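PDB 4CTE: endo-1,3-beta-glucanase, family GH16, which probably hydrolyses internal beta-1,3-glucosidic bonds of laminarin-type glucans, through the GH16 catalytic domain present here, one part of a longer, multidomain protein. Local coordinates for residues A[86-91]-A[117-122]. The protein carries 1 engineered substitution. Numbering follows the deposited sequence.
Engineered in segment 117-122: Ser120 (natural residue Glu). With GS1 (1-thio-beta-D-glucopyranose), chain C.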
loop_
_atom_site.group_PDB
_atom_site.type_symbol
_atom_site.label_atom_id
_atom_site.label_comp_id
_atom_site.label_asym_id
_atom_site.label_seq_id
_atom_site.Cartn_x
_atom_site.Cartn_y
_atom_site.Cartn_z
ATOM N N ILE A 86 5.801 -9.320 3.268
ATOM C CA ILE A 86 6.683 -8.320 2.690
ATOM C C ILE A 86 7.962 -8.119 3.523
ATOM O O ILE A 86 7.931 -8.138 4.770
ATOM C CB ILE A 86 5.965 -6.955 2.538
ATOM C CG1 ILE A 86 4.640 -7.062 1.763
ATOM C CG2 ILE A 86 6.873 -5.929 1.822
ATOM C CD1 ILE A 86 3.723 -5.881 1.927
ATOM N N ALA A 87 9.069 -7.961 2.800
ATOM C CA ALA A 87 10.385 -7.674 3.311
ATOM C C ALA A 87 10.772 -6.283 2.722
ATOM O O ALA A 87 10.665 -6.059 1.499
ATOM C CB ALA A 87 11.381 -8.769 2.927
ATOM N N LEU A 88 11.221 -5.369 3.575
ATOM C CA LEU A 88 11.493 -4.002 3.136
ATOM C C LEU A 88 12.944 -3.585 3.135
ATOM O O LEU A 88 13.659 -3.967 4.049
ATOM C CB LEU A 88 10.664 -3.067 4.044
ATOM C CG LEU A 88 9.127 -3.190 4.005
ATOM C CD1 LEU A 88 8.503 -2.332 5.094
ATOM C CD2 LEU A 88 8.600 -2.806 2.619
ATOM N N PRO A 89 13.377 -2.726 2.144
ATOM C CA PRO A 89 14.751 -2.227 2.161
ATOM C C PRO A 89 14.772 -1.026 3.083
ATOM O O PRO A 89 13.690 -0.502 3.375
ATOM C CB PRO A 89 14.967 -1.765 0.725
ATOM C CG PRO A 89 13.598 -1.333 0.242
ATOM C CD PRO A 89 12.604 -2.160 1.010
ATOM N N SER A 90 15.946 -0.575 3.523
ATOM C CA SER A 90 16.002 0.553 4.401
ATOM C C SER A 90 16.891 1.606 3.766
ATOM O O SER A 90 17.970 1.321 3.236
ATOM C CB SER A 90 16.490 0.167 5.814
ATOM O OG SER A 90 15.438 -0.446 6.559
ATOM N N GLY A 91 16.402 2.818 3.771
ATOM C CA GLY A 91 17.197 3.923 3.230
ATOM C C GLY A 91 16.353 5.143 3.296
ATOM O O GLY A 91 15.154 5.108 3.066
ATOM N N ASP A 117 -4.609 1.964 4.268
ATOM C CA ASP A 117 -3.147 1.737 4.266
ATOM C C ASP A 117 -2.903 0.584 5.221
ATOM O O ASP A 117 -2.963 0.772 6.461
ATOM C CB ASP A 117 -2.367 3.007 4.674
ATOM C CG ASP A 117 -2.684 4.190 3.776
ATOM O OD1 ASP A 117 -3.004 3.998 2.579
ATOM O OD2 ASP A 117 -2.624 5.339 4.255
ATOM N N ILE A 118 -2.667 -0.599 4.671
ATOM C CA ILE A 118 -2.428 -1.795 5.495
ATOM C C ILE A 118 -1.053 -1.675 6.133
ATOM O O ILE A 118 -0.897 -1.888 7.363
ATOM C CB ILE A 118 -2.615 -3.121 4.701
ATOM C CG1 ILE A 118 -4.053 -3.177 4.106
ATOM C CG2 ILE A 118 -2.288 -4.321 5.589
ATOM C CD1 ILE A 118 -4.330 -4.282 3.112
ATOM N N MET A 119 -0.084 -1.298 5.299
ATOM C CA MET A 119 1.272 -1.054 5.745
ATOM C C MET A 119 1.845 0.093 4.968
ATOM O O MET A 119 1.770 0.090 3.723
ATOM C CB MET A 119 2.151 -2.306 5.539
ATOM C CG MET A 119 3.616 -2.195 5.969
ATOM S SD MET A 119 4.726 -1.241 4.891
ATOM C CE MET A 119 4.784 -2.236 3.382
ATOM N N SER A 120 2.419 1.055 5.690
ATOM C CA SER A 120 3.327 2.037 5.054
ATOM C C SER A 120 4.494 2.268 6.013
ATOM O O SER A 120 4.389 2.054 7.245
ATOM C CB SER A 120 2.638 3.334 4.645
ATOM O OG SER A 120 2.112 3.968 5.795
ATOM N N ARG A 121 5.636 2.637 5.437
ATOM C CA ARG A 121 6.837 2.871 6.192
ATOM C C ARG A 121 7.611 4.001 5.514
ATOM O O ARG A 121 7.542 4.167 4.294
ATOM C CB ARG A 121 7.715 1.587 6.271
ATOM C CG ARG A 121 9.020 1.782 7.044
ATOM C CD ARG A 121 9.894 0.571 6.919
ATOM N NE ARG A 121 11.134 0.793 7.676
ATOM C CZ ARG A 121 12.347 0.346 7.333
ATOM N NH1 ARG A 121 12.567 -0.343 6.191
ATOM N NH2 ARG A 121 13.359 0.613 8.143
ATOM N N ILE A 122 8.347 4.781 6.298
ATOM C CA ILE A 122 9.218 5.768 5.682
ATOM C C ILE A 122 10.659 5.598 6.165
ATOM O O ILE A 122 10.917 5.225 7.357
ATOM C CB ILE A 122 8.760 7.255 5.917
ATOM C CG1 ILE A 122 8.583 7.575 7.424
ATOM C CG2 ILE A 122 7.499 7.576 5.099
ATOM C CD1 ILE A 122 8.538 9.065 7.759
HETATM C C1 GS1 C . -0.500 8.745 2.910
HETATM S S1 GS1 C . 0.553 9.814 3.836
HETATM C C2 GS1 C . -1.040 9.532 1.732
HETATM O O2 GS1 C . -1.858 10.655 2.068
HETATM C C3 GS1 C . -1.950 8.547 1.117
HETATM C C4 GS1 C . -0.983 7.581 0.544
HETATM O O4 GS1 C . -1.742 6.894 -0.412
HETATM C C5 GS1 C . -0.588 6.732 1.730
HETATM O O5 GS1 C . 0.269 7.605 2.485
HETATM C C6 GS1 C . 0.029 5.395 1.316
HETATM O O6 GS1 C . 1.051 5.126 2.266
#
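Arg121 meets the hydroxyl of Ser90 end-on, with NH1 and NH2 both directed at OG: NH2 lies 2.8 Å from Ser90 OG and NH1 2.9 Å from the same atom, so one oxygen receives two hydrogen bonds. OG sits almost in the guanidinium plane, and the bonds are bent (146° and 141°), as a forked grip on a single acceptor demands. Arginine suits this place by joining a long aliphatic stem to several N-H donors; serine offers a small hydroxyl acceptor. With CG anti to the backbone N (chi1 179°) and the chain extended to NE, the donors reach Ser90. NE donates to Ala125 O, which together with the bonds to OG holds the guanidinium in its orientation. A leucine in its place would probably leave Ser90 OG and Ala125 O without these donors and the Ser90 loop more loosely held.

The other side chains meet through apolar packing. Leu88 runs antiparallel alongside the arginine stem, CD1 3.7 Å from Arg121 CD. Met119, bent at chi2 and chi3, brings its flexible end tip to tip with two branched groups suited to the core, CE lying 3.9 Å from Leu88 CD2 and 4.1 Å from Ile86 CD1. Tyr159 borders this cluster.

Ser120, an engineered replacement of Glu, points away from 86-91, its CB 3.4 Å from GS1 O6. Ile118 and Met119 form a classic beta bulge opposite Phe98. From Glu115 to position 120 the chain fits the bulged GH16 active-site signature, whose final Glu, natural here, is probably the acid/base, as in relatives.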